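Local coordinates for protein enolase from the environmental genome shotgun sequencing of the Sargasso Sea (PDB 2QGY) that is of uncertain function but, as a magnesium-binding member of the enolase superfamily, probably catalyses a metal-assisted reaction on a carboxylate substrate, at residues 6-11 with 117-122; 78-83 with 110-115; 139-144 with 167-172; 196-201 with 221-226. One frame throughout, in Å; residues are numbered along the deposited sequence.

Interaction 1 (6-11 with 117-122); sequences QDISIG and GKLKNL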
# COMPACT_ATOMS: atom_id res chain seq x y z
N GLN A 6 24.87 -9.43 -0.97
CA GLN A 6 24.10 -8.28 -0.52
C GLN A 6 24.91 -7.42 0.46
O GLN A 6 24.52 -6.30 0.81
CB GLN A 6 22.73 -8.71 0.02
CG GLN A 6 22.75 -9.66 1.14
CD GLN A 6 21.41 -10.37 1.32
OE1 GLN A 6 20.72 -10.70 0.35
NE2 GLN A 6 21.05 -10.61 2.57
N ASP A 7 26.08 -7.93 0.86
CA ASP A 7 27.02 -7.21 1.72
C ASP A 7 28.05 -6.39 0.98
O ASP A 7 28.92 -5.78 1.61
CB ASP A 7 27.79 -8.20 2.59
CG ASP A 7 26.95 -8.76 3.69
OD1 ASP A 7 26.01 -8.06 4.14
OD2 ASP A 7 27.24 -9.92 4.10
N ILE A 8 28.00 -6.42 -0.36
CA ILE A 8 28.95 -5.66 -1.17
C ILE A 8 28.91 -4.18 -0.76
O ILE A 8 27.84 -3.59 -0.72
CB ILE A 8 28.64 -5.82 -2.66
CG1 ILE A 8 28.88 -7.27 -3.10
CG2 ILE A 8 29.45 -4.80 -3.51
CD1 ILE A 8 28.39 -7.60 -4.51
N SER A 9 30.06 -3.60 -0.42
CA SER A 9 30.09 -2.22 0.02
C SER A 9 29.94 -1.28 -1.18
O SER A 9 30.71 -1.36 -2.14
CB SER A 9 31.35 -1.89 0.81
OG SER A 9 31.24 -0.54 1.28
N ILE A 10 28.94 -0.42 -1.10
CA ILE A 10 28.62 0.53 -2.15
C ILE A 10 29.16 1.92 -1.79
O ILE A 10 29.60 2.66 -2.67
CB ILE A 10 27.06 0.58 -2.41
CG1 ILE A 10 26.60 -0.71 -3.11
CG2 ILE A 10 26.64 1.82 -3.19
CD1 ILE A 10 25.08 -0.90 -3.13
N GLY A 11 29.10 2.27 -0.50
CA GLY A 11 29.56 3.57 -0.03
C GLY A 11 28.47 4.62 -0.04
O GLY A 11 27.29 4.27 -0.09
N GLY A 117 26.60 -5.33 -8.99
CA GLY A 117 27.06 -6.10 -10.15
C GLY A 117 28.26 -5.45 -10.82
O GLY A 117 29.22 -6.14 -11.22
N LYS A 118 28.21 -4.13 -10.96
CA LYS A 118 29.30 -3.37 -11.57
C LYS A 118 30.56 -3.39 -10.71
O LYS A 118 31.66 -3.42 -11.26
CB LYS A 118 28.88 -1.93 -11.89
CG LYS A 118 27.98 -1.88 -13.13
CD LYS A 118 27.33 -0.51 -13.35
CE LYS A 118 26.28 -0.62 -14.45
NZ LYS A 118 25.32 0.54 -14.56
N LEU A 119 30.40 -3.32 -9.40
CA LEU A 119 31.55 -3.41 -8.49
C LEU A 119 32.27 -4.77 -8.52
O LEU A 119 33.49 -4.85 -8.34
CB LEU A 119 31.11 -3.04 -7.07
CG LEU A 119 30.74 -1.57 -6.87
CD1 LEU A 119 30.11 -1.36 -5.53
CD2 LEU A 119 31.99 -0.67 -7.00
N LYS A 120 31.50 -5.83 -8.76
CA LYS A 120 32.05 -7.18 -8.90
C LYS A 120 32.39 -7.53 -10.36
O LYS A 120 32.94 -8.60 -10.63
CB LYS A 120 31.03 -8.19 -8.37
CG LYS A 120 30.82 -8.13 -6.88
CD LYS A 120 31.64 -9.19 -6.14
CE LYS A 120 31.21 -10.61 -6.53
NZ LYS A 120 31.52 -11.64 -5.49
N ASN A 121 32.07 -6.64 -11.28
CA ASN A 121 32.17 -6.92 -12.72
C ASN A 121 31.47 -8.21 -13.14
O ASN A 121 32.01 -9.03 -13.90
CB ASN A 121 33.62 -6.88 -13.23
CG ASN A 121 33.71 -6.76 -14.75
OD1 ASN A 121 32.93 -6.02 -15.37
ND2 ASN A 121 34.65 -7.50 -15.35
N LEU A 122 30.25 -8.39 -12.65
CA LEU A 122 29.49 -9.57 -12.95
C LEU A 122 28.05 -9.23 -13.32
O LEU A 122 27.47 -8.32 -12.74
CB LEU A 122 29.49 -10.52 -11.75
CG LEU A 122 30.73 -11.37 -11.43
CD1 LEU A 122 30.49 -12.15 -10.15
CD2 LEU A 122 31.06 -12.31 -12.57

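Interaction 2 (78-83 with 110-115); sequences PNLSIK and IALWDI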
# COMPACT_ATOMS: atom_id res chain seq x y z
N PRO A 78 27.75 5.89 5.13
CA PRO A 78 29.08 5.67 4.53
C PRO A 78 29.32 4.24 4.06
O PRO A 78 30.03 4.02 3.07
CB PRO A 78 30.04 6.01 5.69
CG PRO A 78 29.22 5.81 6.95
CD PRO A 78 27.81 6.19 6.57
N ASN A 79 28.77 3.28 4.78
CA ASN A 79 29.01 1.87 4.49
C ASN A 79 27.78 1.18 3.91
O ASN A 79 27.49 0.04 4.24
CB ASN A 79 29.51 1.16 5.76
CG ASN A 79 28.86 1.70 7.04
OD1 ASN A 79 27.66 2.03 7.06
ND2 ASN A 79 29.65 1.79 8.12
N LEU A 80 27.07 1.88 3.04
CA LEU A 80 25.83 1.37 2.43
C LEU A 80 26.03 0.09 1.61
O LEU A 80 27.01 -0.05 0.88
CB LEU A 80 25.18 2.46 1.57
CG LEU A 80 23.77 2.21 1.01
CD1 LEU A 80 22.73 2.13 2.13
CD2 LEU A 80 23.41 3.33 0.02
N SER A 81 25.09 -0.84 1.76
CA SER A 81 25.01 -2.03 0.95
C SER A 81 23.54 -2.34 0.67
O SER A 81 22.66 -1.70 1.24
CB SER A 81 25.65 -3.21 1.68
OG SER A 81 24.87 -3.59 2.82
N ILE A 82 23.28 -3.30 -0.21
CA ILE A 82 21.91 -3.78 -0.48
C ILE A 82 21.28 -4.18 0.85
O ILE A 82 20.17 -3.75 1.17
CB ILE A 82 21.88 -4.95 -1.46
CG1 ILE A 82 22.37 -4.51 -2.83
CG2 ILE A 82 20.43 -5.52 -1.62
CD1 ILE A 82 22.92 -5.68 -3.64
N LYS A 83 22.01 -4.97 1.63
CA LYS A 83 21.55 -5.43 2.95
C LYS A 83 21.28 -4.29 3.92
O LYS A 83 20.23 -4.27 4.56
CB LYS A 83 22.53 -6.42 3.57
CG LYS A 83 22.05 -6.99 4.91
CD LYS A 83 22.73 -8.31 5.25
CE LYS A 83 22.59 -8.65 6.74
NZ LYS A 83 23.45 -9.80 7.13
N ILE A 110 16.85 -2.10 -6.84
CA ILE A 110 17.28 -2.62 -8.14
C ILE A 110 18.52 -1.85 -8.59
O ILE A 110 19.47 -2.45 -9.12
CB ILE A 110 16.14 -2.50 -9.19
CG1 ILE A 110 15.06 -3.57 -8.89
CG2 ILE A 110 16.69 -2.71 -10.64
CD1 ILE A 110 13.75 -3.37 -9.65
N ALA A 111 18.53 -0.54 -8.40
CA ALA A 111 19.74 0.26 -8.76
C ALA A 111 20.99 -0.14 -7.95
O ALA A 111 22.12 -0.12 -8.49
CB ALA A 111 19.49 1.74 -8.63
N LEU A 112 20.79 -0.45 -6.67
CA LEU A 112 21.91 -0.89 -5.82
C LEU A 112 22.44 -2.26 -6.27
O LEU A 112 23.66 -2.52 -6.21
CB LEU A 112 21.51 -0.88 -4.34
CG LEU A 112 21.09 0.46 -3.69
CD1 LEU A 112 20.81 0.30 -2.23
CD2 LEU A 112 22.12 1.63 -3.91
N TRP A 113 21.55 -3.12 -6.76
CA TRP A 113 21.97 -4.40 -7.34
C TRP A 113 22.79 -4.19 -8.61
O TRP A 113 23.77 -4.93 -8.83
CB TRP A 113 20.78 -5.31 -7.66
CG TRP A 113 20.26 -6.07 -6.46
CD1 TRP A 113 19.14 -5.79 -5.75
CD2 TRP A 113 20.86 -7.22 -5.84
NE1 TRP A 113 18.98 -6.70 -4.72
CE2 TRP A 113 20.02 -7.58 -4.75
CE3 TRP A 113 22.01 -7.98 -6.09
CZ2 TRP A 113 20.31 -8.66 -3.91
CZ3 TRP A 113 22.29 -9.06 -5.25
CH2 TRP A 113 21.44 -9.39 -4.18
N ASP A 114 22.39 -3.24 -9.44
CA ASP A 114 23.10 -2.93 -10.68
C ASP A 114 24.52 -2.48 -10.29
O ASP A 114 25.54 -2.97 -10.84
CB ASP A 114 22.36 -1.79 -11.41
CG ASP A 114 22.87 -1.54 -12.84
OD1 ASP A 114 23.43 -2.48 -13.46
OD2 ASP A 114 22.68 -0.43 -13.37
N ILE A 115 24.58 -1.56 -9.34
CA ILE A 115 25.86 -1.02 -8.81
C ILE A 115 26.71 -2.18 -8.29
O ILE A 115 27.89 -2.32 -8.66
CB ILE A 115 25.63 0.05 -7.73
CG1 ILE A 115 25.11 1.32 -8.41
CG2 ILE A 115 26.95 0.34 -6.89
CD1 ILE A 115 24.38 2.32 -7.50

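Interaction 3 (139-144 with 167-172); sequences YATCWS and GIKIYP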
# COMPACT_ATOMS: atom_id res chain seq x y z
N TYR A 139 6.50 -15.22 -22.23
CA TYR A 139 5.22 -15.24 -22.90
C TYR A 139 4.84 -13.77 -23.14
O TYR A 139 5.38 -12.87 -22.49
CB TYR A 139 4.15 -15.96 -22.05
CG TYR A 139 3.67 -15.15 -20.85
CD1 TYR A 139 2.57 -14.30 -20.96
CD2 TYR A 139 4.34 -15.22 -19.62
CE1 TYR A 139 2.14 -13.50 -19.85
CE2 TYR A 139 3.93 -14.46 -18.52
CZ TYR A 139 2.83 -13.60 -18.65
OH TYR A 139 2.41 -12.87 -17.56
N ALA A 140 3.93 -13.56 -24.08
CA ALA A 140 3.53 -12.22 -24.48
C ALA A 140 2.13 -11.91 -24.04
O ALA A 140 1.18 -12.71 -24.23
CB ALA A 140 3.64 -12.07 -26.00
N THR A 141 1.97 -10.72 -23.46
CA THR A 141 0.67 -10.25 -23.03
C THR A 141 0.04 -9.38 -24.09
O THR A 141 0.68 -8.48 -24.62
CB THR A 141 0.78 -9.48 -21.70
OG1 THR A 141 1.16 -10.39 -20.68
CG2 THR A 141 -0.53 -8.84 -21.31
N CYS A 142 -1.21 -9.70 -24.43
CA CYS A 142 -1.97 -8.95 -25.44
C CYS A 142 -3.02 -8.08 -24.75
O CYS A 142 -4.08 -8.57 -24.35
CB CYS A 142 -2.72 -9.90 -26.37
SG CYS A 142 -3.37 -9.01 -27.76
N TRP A 143 -2.70 -6.81 -24.57
CA TRP A 143 -3.59 -5.91 -23.89
C TRP A 143 -3.46 -4.51 -24.46
O TRP A 143 -2.36 -4.06 -24.77
CB TRP A 143 -3.21 -5.87 -22.40
CG TRP A 143 -4.14 -5.03 -21.59
CD1 TRP A 143 -5.31 -5.43 -20.96
CD2 TRP A 143 -4.01 -3.63 -21.32
NE1 TRP A 143 -5.90 -4.36 -20.34
CE2 TRP A 143 -5.11 -3.25 -20.52
CE3 TRP A 143 -3.03 -2.67 -21.64
CZ2 TRP A 143 -5.28 -1.94 -20.06
CZ3 TRP A 143 -3.21 -1.37 -21.19
CH2 TRP A 143 -4.32 -1.02 -20.41
N SER A 144 -4.59 -3.81 -24.59
CA SER A 144 -4.55 -2.40 -24.99
C SER A 144 -5.55 -1.51 -24.23
O SER A 144 -6.64 -1.95 -23.86
CB SER A 144 -4.79 -2.24 -26.49
OG SER A 144 -4.79 -0.85 -26.83
N GLY A 167 4.22 -18.37 -25.12
CA GLY A 167 2.82 -18.33 -24.68
C GLY A 167 2.20 -16.99 -25.01
O GLY A 167 2.90 -16.04 -25.33
N ILE A 168 0.87 -16.92 -24.98
CA ILE A 168 0.17 -15.64 -25.15
C ILE A 168 -0.84 -15.50 -24.02
O ILE A 168 -1.59 -16.46 -23.73
CB ILE A 168 -0.54 -15.54 -26.54
CG1 ILE A 168 0.50 -15.44 -27.66
CG2 ILE A 168 -1.48 -14.31 -26.60
CD1 ILE A 168 -0.07 -15.60 -29.08
N LYS A 169 -0.84 -14.34 -23.36
CA LYS A 169 -1.85 -14.05 -22.34
C LYS A 169 -2.91 -13.09 -22.87
O LYS A 169 -2.59 -12.04 -23.39
CB LYS A 169 -1.21 -13.55 -21.03
CG LYS A 169 -2.23 -13.43 -19.92
CD LYS A 169 -1.62 -13.16 -18.54
CE LYS A 169 -0.99 -11.75 -18.44
NZ LYS A 169 -0.19 -11.58 -17.16
N ILE A 170 -4.19 -13.48 -22.77
CA ILE A 170 -5.30 -12.62 -23.18
C ILE A 170 -6.22 -12.26 -22.01
O ILE A 170 -6.13 -12.85 -20.92
CB ILE A 170 -6.13 -13.30 -24.30
CG1 ILE A 170 -6.66 -14.65 -23.79
CG2 ILE A 170 -5.27 -13.50 -25.57
CD1 ILE A 170 -7.75 -15.26 -24.65
N TYR A 171 -7.09 -11.28 -22.25
CA TYR A 171 -8.04 -10.82 -21.25
C TYR A 171 -9.45 -11.08 -21.79
O TYR A 171 -10.03 -10.24 -22.49
CB TYR A 171 -7.84 -9.32 -20.97
CG TYR A 171 -6.56 -8.99 -20.23
CD1 TYR A 171 -6.59 -8.53 -18.91
CD2 TYR A 171 -5.33 -9.12 -20.85
CE1 TYR A 171 -5.38 -8.22 -18.21
CE2 TYR A 171 -4.14 -8.82 -20.17
CZ TYR A 171 -4.19 -8.39 -18.86
OH TYR A 171 -3.00 -8.08 -18.20
N PRO A 172 -10.00 -12.28 -21.49
CA PRO A 172 -11.19 -12.80 -22.17
C PRO A 172 -12.52 -12.40 -21.55
O PRO A 172 -13.57 -12.76 -22.09
CB PRO A 172 -10.98 -14.31 -22.07
CG PRO A 172 -10.36 -14.48 -20.70
CD PRO A 172 -9.47 -13.25 -20.51
O HOH W 1 -6.57 -9.89 -24.63

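Interaction 4 (196-201 with 221-226); sequences PLMLDL and NPYWIE. With MG (magnesium ion), chain C.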
# COMPACT_ATOMS: atom_id res chain seq x y z
N PRO A 196 0.90 -22.50 -24.99
CA PRO A 196 0.35 -21.99 -23.73
C PRO A 196 -0.52 -20.77 -23.96
O PRO A 196 -0.07 -19.79 -24.57
CB PRO A 196 1.60 -21.66 -22.92
CG PRO A 196 2.62 -22.69 -23.41
CD PRO A 196 2.36 -22.74 -24.90
N LEU A 197 -1.78 -20.87 -23.55
CA LEU A 197 -2.69 -19.75 -23.63
C LEU A 197 -3.08 -19.39 -22.19
O LEU A 197 -3.82 -20.12 -21.53
CB LEU A 197 -3.94 -20.08 -24.47
CG LEU A 197 -5.04 -19.03 -24.56
CD1 LEU A 197 -4.53 -17.73 -25.24
CD2 LEU A 197 -6.25 -19.61 -25.32
N MET A 198 -2.58 -18.26 -21.71
CA MET A 198 -2.99 -17.80 -20.38
C MET A 198 -4.12 -16.78 -20.39
O MET A 198 -4.27 -15.99 -21.33
CB MET A 198 -1.81 -17.37 -19.50
CG MET A 198 -0.41 -17.26 -20.04
SD MET A 198 0.41 -18.40 -21.17
CE MET A 198 2.03 -18.56 -20.50
N LEU A 199 -4.95 -16.82 -19.34
CA LEU A 199 -6.15 -16.03 -19.30
C LEU A 199 -6.07 -15.14 -18.07
O LEU A 199 -5.98 -15.63 -16.95
CB LEU A 199 -7.42 -16.92 -19.24
CG LEU A 199 -7.65 -17.98 -20.35
CD1 LEU A 199 -9.00 -18.72 -20.15
CD2 LEU A 199 -7.59 -17.37 -21.75
N ASP A 200 -6.11 -13.84 -18.30
CA ASP A 200 -6.11 -12.90 -17.21
C ASP A 200 -7.52 -12.39 -17.02
O ASP A 200 -8.04 -11.64 -17.83
CB ASP A 200 -5.12 -11.74 -17.47
CG ASP A 200 -4.88 -10.89 -16.23
OD1 ASP A 200 -5.79 -10.80 -15.39
OD2 ASP A 200 -3.76 -10.32 -16.11
N LEU A 201 -8.17 -12.85 -15.96
CA LEU A 201 -9.55 -12.42 -15.67
C LEU A 201 -9.67 -11.03 -15.05
O LEU A 201 -10.76 -10.45 -15.04
CB LEU A 201 -10.28 -13.42 -14.78
CG LEU A 201 -10.28 -14.87 -15.28
CD1 LEU A 201 -11.36 -15.71 -14.54
CD2 LEU A 201 -10.41 -14.96 -16.78
N ASN A 221 -8.28 -25.69 -22.58
CA ASN A 221 -6.99 -26.00 -21.94
C ASN A 221 -6.15 -24.76 -21.61
O ASN A 221 -4.98 -24.68 -22.01
CB ASN A 221 -6.16 -26.96 -22.81
CG ASN A 221 -4.98 -27.57 -22.06
OD1 ASN A 221 -4.98 -27.65 -20.82
ND2 ASN A 221 -3.97 -28.01 -22.81
N PRO A 222 -6.72 -23.81 -20.84
CA PRO A 222 -5.88 -22.66 -20.51
C PRO A 222 -4.65 -23.04 -19.68
O PRO A 222 -4.70 -23.92 -18.81
CB PRO A 222 -6.81 -21.73 -19.71
CG PRO A 222 -7.96 -22.56 -19.30
CD PRO A 222 -8.06 -23.73 -20.24
N TYR A 223 -3.54 -22.39 -19.96
CA TYR A 223 -2.31 -22.68 -19.26
C TYR A 223 -2.40 -22.23 -17.80
O TYR A 223 -1.85 -22.89 -16.90
CB TYR A 223 -1.14 -22.02 -19.99
CG TYR A 223 0.21 -22.44 -19.47
CD1 TYR A 223 0.82 -23.61 -19.93
CD2 TYR A 223 0.89 -21.66 -18.54
CE1 TYR A 223 2.06 -24.01 -19.44
CE2 TYR A 223 2.13 -22.03 -18.05
CZ TYR A 223 2.72 -23.21 -18.50
OH TYR A 223 3.96 -23.57 -18.00
N TRP A 224 -3.02 -21.07 -17.59
CA TRP A 224 -3.30 -20.59 -16.23
C TRP A 224 -4.41 -19.59 -16.22
O TRP A 224 -4.79 -19.09 -17.28
CB TRP A 224 -2.04 -20.05 -15.52
CG TRP A 224 -1.49 -18.67 -15.89
CD1 TRP A 224 -2.17 -17.47 -15.97
CD2 TRP A 224 -0.12 -18.37 -16.08
NE1 TRP A 224 -1.27 -16.45 -16.25
CE2 TRP A 224 -0.01 -16.98 -16.34
CE3 TRP A 224 1.05 -19.15 -16.09
CZ2 TRP A 224 1.22 -16.36 -16.58
CZ3 TRP A 224 2.28 -18.53 -16.33
CH2 TRP A 224 2.34 -17.14 -16.57
N ILE A 225 -4.95 -19.33 -15.04
CA ILE A 225 -6.06 -18.42 -14.85
C ILE A 225 -5.54 -17.40 -13.85
O ILE A 225 -5.23 -17.75 -12.70
CB ILE A 225 -7.30 -19.14 -14.22
CG1 ILE A 225 -7.87 -20.20 -15.19
CG2 ILE A 225 -8.42 -18.12 -13.88
CD1 ILE A 225 -8.28 -19.67 -16.54
N GLU A 226 -5.47 -16.15 -14.28
CA GLU A 226 -4.83 -15.12 -13.49
C GLU A 226 -5.87 -14.18 -12.88
O GLU A 226 -6.83 -13.77 -13.54
CB GLU A 226 -3.85 -14.38 -14.41
CG GLU A 226 -3.17 -13.23 -13.75
CD GLU A 226 -2.04 -12.67 -14.62
OE1 GLU A 226 -1.36 -13.44 -15.34
OE2 GLU A 226 -1.81 -11.46 -14.52
MG MG C . -2.69 -9.63 -14.57
O HOH W 2 -2.66 -23.64 -22.77
O HOH W 3 -4.41 -9.71 -13.44
O HOH W 4 -3.27 -7.73 -14.85
O HOH W 5 -1.33 -9.10 -16.13

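Interaction 1 (6-11 with 117-122)
Ile10 and Leu119 bring their CA atoms to 8.0 Å where the irregular N-terminal segment 6-11 runs past the last turn of helix 99-120, and no hydrogen bond crosses between the two backbones. The helix ends here in a Schellman motif: Asn121, with positive phi (52°), is the C-prime residue, Leu122 N bonds to Gly117 O, and Asn121 N makes a weaker bond to Lys118 O. What joins this helix end to the chain start, at the surface of the enolase-type N-terminal domain, is apolar packing. Leu119 carries CG anti to its carbonyl carbon (chi1 -69°), and its CD1 methyl does the touching. That methyl lies 3.4 Å from Ser9 O and also touches Ile10 CG1. Ile8 and Leu119 run antiparallel alongside one another, with Ile8 CG2 4.0 Å from Leu119 CD1, whereas Ile10 also packs on Leu112, Ile115 and Ser116, one to two turns back along the helix. Lys120 does not reach straight out. Its chain bends at chi2 (-98°) and again at chi3, and NZ finds its hydrogen-bond partner in Asn5 OD1, just before the segment. The other branch of Ile8 meets the aliphatic root of this lysine, with Ile8 CD1 pressed to 3.4 Å from Lys120 CG, tighter than ordinary van der Waals contact.

Interaction 2 (78-83 with 110-115)
Ile82, in the first turn of helix 82-93, drives its side chain between Leu112 and Trp113 of helix 99-120, and its three outer carbons share the work. CG1 lies anti to the carbonyl carbon (chi1 -65°), which brings it alongside Leu112, 4.0 Å from Leu112 CB, the two side chains heading opposite ways. From there the chain runs on to CD1, which sits over one face of the indole in a CH-pi contact. This methyl is 3.5 Å from the centroid of the six-membered ring and only 15° off the ring normal, so it stands almost directly above the centre. The branch methyl CG2 stands on the same side of the indole, just outside its NE1-CE2 side, 3.6 Å from Trp113 NE1. The two side chains cross at about a right angle, with the isoleucine end meeting the flat of the ring. Trp113 itself has CG anti to its carbonyl carbon (chi1 -82°), and NE1 is satisfied by Glu109 OE2, one turn earlier on the helix, a bond that helps fix the turn of the indole. Leu80 adds a looser touch, CD2 to Leu112 CD2 at 4.5 Å. Ser81 points away from the helix opposite and acts as N-cap of helix 82-93. This buried contact clamps two successive helices of the N-terminal domain together; Trp113 also packs on Leu124, Leu127 and Leu128 of helix 124-128, and both it and Ile82 reach Ile283 of helix 282-294, an outer helix of the barrel domain.

Interaction 3 (139-144 with 167-172)
Tyr139 and Lys169 meet across two adjacent parallel strands, 139-141 and 168-170, joined through helix 150-162 in a right-handed beta-alpha-beta crossover of the enolase-type barrel. CG of Tyr139 stands between the backbone N and carbonyl carbon (chi1 74°), and the ring flanks Lys169, whose CB comes 3.6 Å from Tyr139 CE1. The lysine chain bends at chi3 and gives a hydrogen bond from NZ to Tyr139 OH at 2.9 Å; NZ has further acidic partners in Glu226 and Glu328. Ala140 holds the neighbouring strand with both its N, to Gly167 O, and its O, which receives Lys169 N at 2.7 Å. Thr141 lies beside Lys169, OG1 against CE at 3.4 Å, and OG1 is hydrogen-bonded to Glu328. Cys142 N adds the last direct backbone bond, to Lys169 O; beyond it the strands part, and a water bridges Cys142 O and Tyr171 N. Trp143 then turns an edge to the face of Tyr171, the planes 60° apart. Its CD1 stands 3.5 Å above the plane of the Tyr171 ring, over the ring centre, while Thr141 CG2 meets the rim of that ring in its plane, 3.8 Å from Tyr171 CE2.

Interaction 4 (196-201 with 221-226)
Leu199 CD1 lies 3.7 Å from Pro222 CB and also touches Ile225 CD1, forming the apolar centre on the outer face of two parallel strands, 197-200 and 224-226. Helix 207-217 links the strands in a beta-alpha-beta unit of the barrel and packs over this face; farther along, Leu201 CD1 rests on Ile225 CG2. Between the backbones, Leu197 O accepts Tyr223 N, Leu199 pairs with Trp224 O through its N and with Glu226 N through its O, and Leu201 N closes the series on Glu226 O.

On the inner face, Met198 lies across the indole of Trp224. Its chi1 is nearly eclipsed (8°), a strained setting, and CB comes down over the five-membered ring, 3.5 Å from its centroid and 14° off the normal. SD then makes Met-aromatic contacts with Trp224 and Tyr223, while Pro196 CB, from just before strand 197-200, lies off-centre against the Tyr223 ring in a CH-pi contact.

The polar edge follows. Trp224 NE1 donates to the anti lone pair of Glu226 OE1 at 3.1 Å, and Lys169 NZ forms a salt bridge to the same oxygen; together they probably help to orient the carboxylate. Three waters and Glu252 complete the magnesium site, and one of those waters also donates to Asp200 OD1. Asp200 OD2 and Glu226 OE2 each bind magnesium at 2.0 Å, which draws these two oxygens to 2.8 Å from each other, their carboxylate planes 44° apart.

Overall arrangement
From the N terminus, interaction 1 closes a long loop by bringing the chain start to the end of helix 99-120. Interaction 2 closes within that span and uses the same helix; the two contacts touch, with Ile10 N probably hydrogen-bonded to Leu80 O, and knit the N-terminal domain together. The chain then enters the barrel, where interactions 3 and 4 follow in series, each closing a beta-alpha-beta unit. Strands 168-170 and 197-200 are neighbours, so these two contacts are continuous in one sheet and touch next to the magnesium site, where Lys169 and Tyr171 border the ligands of interaction 4. The two pairs lie on opposite sides of the chain's centre, interactions 2 and 3 about 35 Å apart between centres.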